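Local coordinates for inactivation-no-after-potential D protein (Drosophila melanogaster, PDB 5F67) that probably scaffolds signalling proteins of fly phototransduction, its third PDZ domain recognising the tail of the TRP channel, at residues 31-41 with 84-94; 47-56 with 66-74. All coordinates share one frame; numbering follows the deposited sequence.

Contact 1 of 2, residues 31-41 with 84-94; sequences KEGFLGIMVIY and SNYDDATGLLK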
loop_
_atom_site.group_PDB
_atom_site.type_symbol
_atom_site.label_atom_id
_atom_site.label_comp_id
_atom_site.label_asym_id
_atom_site.label_seq_id
_atom_site.Cartn_x
_atom_site.Cartn_y
_atom_site.Cartn_z
ATOM N N LYS A 31 3.374 -9.446 6.494
ATOM C CA LYS A 31 3.881 -8.471 7.450
ATOM C C LYS A 31 4.855 -9.190 8.356
ATOM O O LYS A 31 4.466 -10.074 9.121
ATOM C CB LYS A 31 2.752 -7.861 8.284
ATOM C CG LYS A 31 3.258 -6.793 9.241
ATOM C CD LYS A 31 2.123 -6.167 10.035
ATOM C CE LYS A 31 1.464 -5.039 9.268
ATOM N NZ LYS A 31 0.489 -4.357 10.167
ATOM N N GLU A 32 6.131 -8.843 8.239
ATOM C CA GLU A 32 7.143 -9.378 9.140
ATOM C C GLU A 32 7.812 -8.159 9.763
ATOM O O GLU A 32 8.761 -7.598 9.203
ATOM C CB GLU A 32 8.123 -10.276 8.375
ATOM C CG GLU A 32 7.411 -11.407 7.609
ATOM C CD GLU A 32 8.362 -12.354 6.891
ATOM O OE1 GLU A 32 9.247 -11.880 6.140
ATOM O OE2 GLU A 32 8.229 -13.585 7.077
ATOM N N GLY A 33 7.266 -7.717 10.894
ATOM C CA GLY A 33 7.666 -6.446 11.478
ATOM C C GLY A 33 6.871 -5.318 10.837
ATOM O O GLY A 33 6.219 -4.521 11.520
ATOM N N PHE A 34 6.913 -5.269 9.510
ATOM C CA PHE A 34 6.247 -4.229 8.746
ATOM C C PHE A 34 6.013 -4.826 7.367
ATOM O O PHE A 34 6.608 -5.876 7.030
ATOM C CB PHE A 34 7.183 -3.026 8.628
ATOM C CG PHE A 34 8.604 -3.426 8.355
ATOM C CD1 PHE A 34 9.003 -3.817 7.077
ATOM C CD2 PHE A 34 9.535 -3.465 9.392
ATOM C CE1 PHE A 34 10.311 -4.238 6.825
ATOM C CE2 PHE A 34 10.841 -3.883 9.151
ATOM C CZ PHE A 34 11.227 -4.272 7.860
ATOM N N LEU A 35 5.175 -4.172 6.565
ATOM C CA LEU A 35 5.020 -4.550 5.164
ATOM C C LEU A 35 6.174 -3.965 4.358
ATOM O O LEU A 35 6.778 -4.644 3.513
ATOM C CB LEU A 35 3.684 -4.042 4.607
ATOM C CG LEU A 35 2.442 -4.608 5.299
ATOM C CD1 LEU A 35 1.202 -3.791 4.914
ATOM C CD2 LEU A 35 2.263 -6.080 4.932
ATOM N N GLY A 36 6.493 -2.703 4.642
ATOM C CA GLY A 36 7.597 -2.031 3.985
ATOM C C GLY A 36 7.141 -0.836 3.175
ATOM O O GLY A 36 7.807 -0.458 2.215
ATOM N N ILE A 37 6.012 -0.231 3.549
ATOM C CA ILE A 37 5.498 0.911 2.790
ATOM C C ILE A 37 5.159 2.092 3.679
ATOM O O ILE A 37 5.001 1.950 4.895
ATOM C CB ILE A 37 4.192 0.560 2.020
ATOM C CG1 ILE A 37 3.109 0.062 2.995
ATOM C CG2 ILE A 37 4.446 -0.470 0.919
ATOM C CD1 ILE A 37 1.714 -0.096 2.339
ATOM N N MET A 38 5.053 3.265 3.053
ATOM C CA MET A 38 4.386 4.415 3.655
ATOM C C MET A 38 3.349 4.891 2.657
ATOM O O MET A 38 3.454 4.602 1.456
ATOM C CB MET A 38 5.384 5.536 3.958
ATOM C CG MET A 38 6.333 5.184 5.072
ATOM S SD MET A 38 7.656 6.377 5.180
ATOM C CE MET A 38 8.598 5.601 6.485
ATOM N N VAL A 39 2.330 5.603 3.133
ATOM C CA VAL A 39 1.311 6.104 2.234
ATOM C C VAL A 39 1.054 7.568 2.516
ATOM O O VAL A 39 1.453 8.095 3.565
ATOM C CB VAL A 39 -0.026 5.313 2.339
ATOM C CG1 VAL A 39 0.193 3.825 2.009
ATOM C CG2 VAL A 39 -0.630 5.450 3.741
ATOM N N ILE A 40 0.416 8.219 1.553
ATOM C CA ILE A 40 -0.068 9.581 1.738
ATOM C C ILE A 40 -1.481 9.648 1.194
ATOM O O ILE A 40 -1.910 8.782 0.409
ATOM C CB ILE A 40 0.821 10.616 1.005
ATOM C CG1 ILE A 40 0.958 10.274 -0.475
ATOM C CG2 ILE A 40 2.194 10.716 1.655
ATOM C CD1 ILE A 40 1.535 11.417 -1.299
ATOM N N TYR A 41 -2.225 10.656 1.622
ATOM C CA TYR A 41 -3.453 10.987 0.936
ATOM C C TYR A 41 -3.062 12.002 -0.130
ATOM O O TYR A 41 -2.544 13.074 0.193
ATOM C CB TYR A 41 -4.477 11.614 1.893
ATOM C CG TYR A 41 -5.836 11.698 1.260
ATOM C CD1 TYR A 41 -6.811 10.736 1.522
ATOM C CD2 TYR A 41 -6.133 12.702 0.350
ATOM C CE1 TYR A 41 -8.067 10.798 0.907
ATOM C CE2 TYR A 41 -7.379 12.772 -0.266
ATOM C CZ TYR A 41 -8.338 11.819 0.022
ATOM O OH TYR A 41 -9.571 11.884 -0.592
ATOM N N SER A 84 -11.227 5.922 1.736
ATOM C CA SER A 84 -10.627 6.043 3.067
ATOM C C SER A 84 -9.832 7.331 3.211
ATOM O O SER A 84 -9.176 7.772 2.258
ATOM C CB SER A 84 -9.698 4.864 3.343
ATOM O OG SER A 84 -10.429 3.651 3.340
ATOM N N ASN A 85 -9.888 7.931 4.396
ATOM C CA ASN A 85 -8.984 9.031 4.707
ATOM C C ASN A 85 -7.654 8.468 5.205
ATOM O O ASN A 85 -7.483 7.243 5.289
ATOM C CB ASN A 85 -9.610 10.013 5.709
ATOM C CG ASN A 85 -9.904 9.383 7.070
ATOM O OD1 ASN A 85 -9.213 8.467 7.520
ATOM N ND2 ASN A 85 -10.916 9.922 7.759
ATOM N N TYR A 86 -6.714 9.349 5.524
ATOM C CA TYR A 86 -5.376 8.918 5.912
ATOM C C TYR A 86 -5.400 8.093 7.202
ATOM O O TYR A 86 -4.746 7.049 7.292
ATOM C CB TYR A 86 -4.451 10.134 6.070
ATOM C CG TYR A 86 -3.023 9.748 6.402
ATOM C CD1 TYR A 86 -2.115 9.430 5.397
ATOM C CD2 TYR A 86 -2.592 9.682 7.717
ATOM C CE1 TYR A 86 -0.800 9.053 5.707
ATOM C CE2 TYR A 86 -1.282 9.310 8.031
ATOM C CZ TYR A 86 -0.395 9.006 7.021
ATOM O OH TYR A 86 0.903 8.625 7.339
ATOM N N ASP A 87 -6.151 8.554 8.198
ATOM C CA ASP A 87 -6.202 7.852 9.483
ATOM C C ASP A 87 -6.769 6.451 9.325
ATOM O O ASP A 87 -6.268 5.487 9.913
ATOM C CB ASP A 87 -7.061 8.621 10.490
ATOM C CG ASP A 87 -6.435 9.929 10.917
ATOM O OD1 ASP A 87 -5.227 10.128 10.681
ATOM O OD2 ASP A 87 -7.164 10.756 11.500
ATOM N N ASP A 88 -7.830 6.331 8.536
ATOM C CA ASP A 88 -8.472 5.036 8.367
ATOM C C ASP A 88 -7.617 4.061 7.569
ATOM O O ASP A 88 -7.515 2.891 7.936
ATOM C CB ASP A 88 -9.862 5.190 7.743
ATOM C CG ASP A 88 -10.837 5.896 8.674
ATOM O OD1 ASP A 88 -10.527 6.016 9.883
ATOM O OD2 ASP A 88 -11.910 6.326 8.200
ATOM N N ALA A 89 -6.988 4.534 6.496
ATOM C CA ALA A 89 -6.145 3.652 5.674
ATOM C C ALA A 89 -4.910 3.176 6.429
ATOM O O ALA A 89 -4.579 1.981 6.412
ATOM C CB ALA A 89 -5.730 4.347 4.379
ATOM N N THR A 90 -4.217 4.097 7.089
ATOM C CA THR A 90 -3.057 3.697 7.885
ATOM C C THR A 90 -3.480 2.773 9.023
ATOM O O THR A 90 -2.748 1.849 9.369
ATOM C CB THR A 90 -2.256 4.905 8.431
ATOM O OG1 THR A 90 -3.119 5.772 9.171
ATOM C CG2 THR A 90 -1.630 5.678 7.275
ATOM N N GLY A 91 -4.661 3.014 9.590
ATOM C CA GLY A 91 -5.179 2.137 10.629
ATOM C C GLY A 91 -5.366 0.713 10.125
ATOM O O GLY A 91 -5.010 -0.247 10.805
ATOM N N LEU A 92 -5.920 0.570 8.922
ATOM C CA LEU A 92 -6.118 -0.752 8.341
ATOM C C LEU A 92 -4.779 -1.438 8.124
ATOM O O LEU A 92 -4.626 -2.623 8.415
ATOM C CB LEU A 92 -6.873 -0.640 7.011
ATOM C CG LEU A 92 -8.346 -0.218 7.099
ATOM C CD1 LEU A 92 -8.872 0.182 5.720
ATOM C CD2 LEU A 92 -9.194 -1.346 7.669
ATOM N N LEU A 93 -3.800 -0.696 7.615
ATOM C CA LEU A 93 -2.490 -1.289 7.338
ATOM C C LEU A 93 -1.780 -1.703 8.620
ATOM O O LEU A 93 -1.169 -2.774 8.680
ATOM C CB LEU A 93 -1.623 -0.327 6.517
ATOM C CG LEU A 93 -2.134 -0.100 5.098
ATOM C CD1 LEU A 93 -1.492 1.152 4.524
ATOM C CD2 LEU A 93 -1.845 -1.343 4.239
ATOM N N LYS A 94 -1.887 -0.876 9.658
ATOM C CA LYS A 94 -1.243 -1.184 10.932
ATOM C C LYS A 94 -1.865 -2.383 11.636
ATOM O O LYS A 94 -1.150 -3.188 12.225
ATOM C CB LYS A 94 -1.276 0.035 11.852
ATOM C CG LYS A 94 -0.445 1.190 11.337
ATOM C CD LYS A 94 -0.746 2.469 12.114
ATOM C CE LYS A 94 0.014 2.520 13.427
ATOM N NZ LYS A 94 1.282 3.291 13.305
HETATM O O HOH W 1 2.334 6.135 5.965
#

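Contact 2 of 2, residues 47-56 with 66-74; sequences VGSGIFISDL and GVKVGDMLL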
loop_
_atom_site.group_PDB
_atom_site.type_symbol
_atom_site.label_atom_id
_atom_site.label_comp_id
_atom_site.label_asym_id
_atom_site.label_seq_id
_atom_site.Cartn_x
_atom_site.Cartn_y
_atom_site.Cartn_z
ATOM N N VAL A 47 -7.213 9.863 -11.858
ATOM C CA VAL A 47 -8.059 9.046 -11.008
ATOM C C VAL A 47 -8.663 9.841 -9.833
ATOM O O VAL A 47 -9.618 9.395 -9.179
ATOM C CB VAL A 47 -7.165 7.891 -10.547
ATOM C CG1 VAL A 47 -7.110 7.746 -9.081
ATOM C CG2 VAL A 47 -7.293 6.627 -11.401
ATOM N N GLY A 48 -8.107 11.022 -9.572
ATOM C CA GLY A 48 -8.599 11.860 -8.489
ATOM C C GLY A 48 -7.863 11.627 -7.180
ATOM O O GLY A 48 -6.712 11.175 -7.184
ATOM N N SER A 49 -8.523 11.945 -6.064
ATOM C CA SER A 49 -7.917 11.830 -4.736
ATOM C C SER A 49 -8.030 10.417 -4.182
ATOM O O SER A 49 -8.920 9.653 -4.566
ATOM C CB SER A 49 -8.562 12.813 -3.759
ATOM O OG SER A 49 -8.223 14.147 -4.099
ATOM N N GLY A 50 -7.121 10.081 -3.277
ATOM C CA GLY A 50 -7.145 8.793 -2.614
ATOM C C GLY A 50 -5.831 8.518 -1.919
ATOM O O GLY A 50 -5.053 9.445 -1.668
ATOM N N ILE A 51 -5.584 7.241 -1.616
ATOM C CA ILE A 51 -4.399 6.837 -0.871
ATOM C C ILE A 51 -3.366 6.280 -1.845
ATOM O O ILE A 51 -3.681 5.409 -2.662
ATOM C CB ILE A 51 -4.746 5.743 0.159
ATOM C CG1 ILE A 51 -5.865 6.244 1.086
ATOM C CG2 ILE A 51 -3.504 5.326 0.955
ATOM C CD1 ILE A 51 -5.431 7.362 2.054
ATOM N N PHE A 52 -2.135 6.778 -1.757
ATOM C CA PHE A 52 -1.071 6.346 -2.669
ATOM C C PHE A 52 0.156 5.893 -1.899
ATOM O O PHE A 52 0.484 6.442 -0.852
ATOM C CB PHE A 52 -0.680 7.488 -3.613
ATOM C CG PHE A 52 -1.791 7.917 -4.528
ATOM C CD1 PHE A 52 -2.730 8.852 -4.110
ATOM C CD2 PHE A 52 -1.904 7.378 -5.801
ATOM C CE1 PHE A 52 -3.765 9.243 -4.947
ATOM C CE2 PHE A 52 -2.937 7.773 -6.656
ATOM C CZ PHE A 52 -3.869 8.709 -6.224
ATOM N N ILE A 53 0.837 4.874 -2.408
ATOM C CA ILE A 53 2.114 4.478 -1.827
ATOM C C ILE A 53 3.103 5.626 -2.029
ATOM O O ILE A 53 3.262 6.110 -3.151
ATOM C CB ILE A 53 2.679 3.217 -2.510
ATOM C CG1 ILE A 53 1.659 2.073 -2.462
ATOM C CG2 ILE A 53 4.013 2.803 -1.870
ATOM C CD1 ILE A 53 1.292 1.634 -1.037
ATOM N N SER A 54 3.765 6.056 -0.953
ATOM C CA SER A 54 4.651 7.219 -1.013
ATOM C C SER A 54 6.111 6.853 -0.772
ATOM O O SER A 54 7.014 7.623 -1.091
ATOM C CB SER A 54 4.208 8.270 0.003
ATOM O OG SER A 54 4.271 7.749 1.320
ATOM N N ASP A 55 6.349 5.684 -0.187
ATOM C CA ASP A 55 7.717 5.230 -0.014
ATOM C C ASP A 55 7.720 3.729 0.135
ATOM O O ASP A 55 6.691 3.110 0.412
ATOM C CB ASP A 55 8.395 5.916 1.189
ATOM C CG ASP A 55 9.904 6.034 1.023
ATOM O OD1 ASP A 55 10.485 5.321 0.175
ATOM O OD2 ASP A 55 10.520 6.851 1.740
ATOM N N LEU A 56 8.888 3.137 -0.067
ATOM C CA LEU A 56 9.004 1.690 -0.106
ATOM C C LEU A 56 10.344 1.361 0.516
ATOM O O LEU A 56 11.354 1.995 0.187
ATOM C CB LEU A 56 8.955 1.220 -1.566
ATOM C CG LEU A 56 9.014 -0.269 -1.865
ATOM C CD1 LEU A 56 7.737 -0.940 -1.397
ATOM C CD2 LEU A 56 9.208 -0.450 -3.365
ATOM N N GLY A 66 6.481 -6.410 -5.556
ATOM C CA GLY A 66 6.241 -5.542 -6.698
ATOM C C GLY A 66 5.370 -4.329 -6.417
ATOM O O GLY A 66 4.832 -3.730 -7.351
ATOM N N VAL A 67 5.224 -3.956 -5.147
ATOM C CA VAL A 67 4.560 -2.689 -4.818
ATOM C C VAL A 67 5.476 -1.577 -5.327
ATOM O O VAL A 67 6.700 -1.669 -5.160
ATOM C CB VAL A 67 4.376 -2.546 -3.299
ATOM C CG1 VAL A 67 3.713 -1.201 -2.940
ATOM C CG2 VAL A 67 3.564 -3.726 -2.758
ATOM N N LYS A 68 4.906 -0.550 -5.965
ATOM C CA LYS A 68 5.710 0.563 -6.468
ATOM C C LYS A 68 5.286 1.869 -5.826
ATOM O O LYS A 68 4.095 2.074 -5.547
ATOM C CB LYS A 68 5.564 0.712 -7.988
ATOM C CG LYS A 68 5.893 -0.541 -8.772
ATOM C CD LYS A 68 7.274 -1.070 -8.429
ATOM C CE LYS A 68 7.575 -2.330 -9.237
ATOM N NZ LYS A 68 8.693 -3.122 -8.654
ATOM N N VAL A 69 6.259 2.747 -5.589
ATOM C CA VAL A 69 5.954 4.107 -5.151
ATOM C C VAL A 69 5.064 4.756 -6.203
ATOM O O VAL A 69 5.335 4.651 -7.407
ATOM C CB VAL A 69 7.237 4.946 -4.940
ATOM C CG1 VAL A 69 6.897 6.400 -4.623
ATOM C CG2 VAL A 69 8.094 4.339 -3.818
ATOM N N GLY A 70 3.995 5.411 -5.751
ATOM C CA GLY A 70 3.051 6.043 -6.659
ATOM C C GLY A 70 1.807 5.206 -6.917
ATOM O O GLY A 70 0.818 5.722 -7.444
ATOM N N ASP A 71 1.845 3.917 -6.569
ATOM C CA ASP A 71 0.677 3.050 -6.784
ATOM C C ASP A 71 -0.500 3.546 -5.955
ATOM O O ASP A 71 -0.310 3.985 -4.814
ATOM C CB ASP A 71 0.965 1.614 -6.347
ATOM C CG ASP A 71 1.787 0.837 -7.351
ATOM O OD1 ASP A 71 2.059 1.364 -8.456
ATOM O OD2 ASP A 71 2.149 -0.322 -7.029
ATOM N N MET A 72 -1.711 3.474 -6.502
ATOM C CA MET A 72 -2.893 3.818 -5.703
ATOM C C MET A 72 -3.335 2.583 -4.933
ATOM O O MET A 72 -3.411 1.497 -5.498
ATOM C CB MET A 72 -4.032 4.293 -6.605
ATOM C CG MET A 72 -5.227 4.899 -5.868
ATOM S SD MET A 72 -6.533 5.339 -7.048
ATOM C CE MET A 72 -7.654 6.219 -5.941
ATOM N N LEU A 73 -3.609 2.749 -3.642
ATOM C CA LEU A 73 -4.036 1.649 -2.781
ATOM C C LEU A 73 -5.559 1.607 -2.739
ATOM O O LEU A 73 -6.205 2.548 -2.240
ATOM C CB LEU A 73 -3.468 1.843 -1.364
ATOM C CG LEU A 73 -3.925 0.801 -0.344
ATOM C CD1 LEU A 73 -3.411 -0.588 -0.705
ATOM C CD2 LEU A 73 -3.467 1.198 1.062
ATOM N N LEU A 74 -6.132 0.530 -3.277
ATOM C CA LEU A 74 -7.578 0.455 -3.478
ATOM C C LEU A 74 -8.297 -0.436 -2.457
ATOM O O LEU A 74 -9.483 -0.240 -2.191
ATOM C CB LEU A 74 -7.879 -0.017 -4.902
ATOM C CG LEU A 74 -7.256 0.876 -5.982
ATOM C CD1 LEU A 74 -7.388 0.232 -7.357
ATOM C CD2 LEU A 74 -7.921 2.230 -5.986
HETATM O O HOH W 2 -7.447 5.081 -2.395
#

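Contact 1 of 2, residues 31-41 with 84-94
Lys31 NZ donates to the carbonyl oxygen of Leu93, with 2.7 Å between Lys31 NZ and Leu93 O, and the nitrogen approaches in the carbonyl plane; it also bonds to Ala96 O. With CG anti to the backbone N (chi1 -177°) and a bend at chi3, the lysine brings its ammonium group to the carbonyl oxygens at the C-terminal end of helix 86-95, whose dipole should favour a positive charge. With an alanine here, Leu93 O and Ala96 O would probably lose their charged donor, leaving the Lys31 backbone bond to Gly98 as a remaining link. The loop ahead of strand 37-44 corresponds to the carboxylate-binding loop of PDZ domains, and the strand and helix 86-95, nearly antiparallel (161°), are the two sides of the peptide groove; Leu35, Gly36 and Ile37 hydrogen-bond to the bound peptide through their backbones. Leu93 points from the helix toward the strand: its CD2 meets Leu35 CD1 at 4.0 Å, the two side chains crossing at about a right angle, while CD1 touches Ile37 and meets Val39 CG1 tip to tip. Thr90 OG1 donates to Tyr86 O at 2.8 Å. Thr90 CG2 lies over one face of the Tyr86 ring, toward its rim, and 3.7 Å from Val39 CG2. The Tyr86 ring edge lies against Val39 O, 3.3 Å from Tyr86 CE1, and a water bridges Tyr86 OH to Val39 N.

Contact 2 of 2, residues 47-56 with 66-74
Ile53 N donates to Asp71 O at 2.8 Å, and Ile53 O in turn accepts from Gly70 N, also at 2.8 Å. On the other side of Phe52 and Met72, Leu73 N bonds to Ile51 O at 2.8 Å. Phe52 and Met72 are therefore a non-hydrogen-bonded antiparallel pair, a single bridge between strands that cross at 128°. Beyond it a water takes the N-H of Ile51 and donates to Leu73 O, extending the polar pairing where the backbones diverge. The type II turn from Lys68 to Asp71 places Gly70, with its positive phi, opposite Ile53. Asp71 steadies this turn: its OD2 takes the Lys68 N-H, 3.0 Å from Lys68 N to Asp71 OD2, from above the carboxylate plane and forms a salt bridge with Arg25, while OD1 bonds to Thr106 OG1.

The extended Met72 chain, CG anti to the backbone N (chi1 -170°), puts CG over one face of the Phe52 ring, 4.2 Å from its centroid in a CH-pi contact, with the sulfur set obliquely, a Met-aromatic pair; Gly70 O meets the ring's edge. Gly50 carries no side chain, and a CB there would strike Met72 CE. Ile53 CG1 meets Val67 CG1 at 3.9 Å, Ile51 and Leu73 lie side by side, and Leu56 CB rests on Val69 CG2, also at 3.9 Å. Strand 50-56 is paired with strand 37-44, whereas Met72 pairs with Leu105 of strand 99-105, so the contact joins the domain's two sheets, with Leu56 and Val67 packing on Ala62 of helix 61-64.

Overall arrangement
The two contacts lie with centres about 11 Å apart in one PDZ domain, and contact 2 is nested within the loop that contact 1 closes along the chain. They meet at the pairing of strands 37-44 and 50-56, where the first contributes to contact 1 and the second to contact 2; Met38 O with Ser54 N and Ile40 O with Phe52 N are probable hydrogen bonds there. Contact 1 sets helix 86-95 alongside strand 37-44, the two lining the groove that holds the bound peptide. Contact 2 fastens the strand pair to strand 72-76 of the four-stranded sheet, and Asp55 and Leu56 there also reach the peptide.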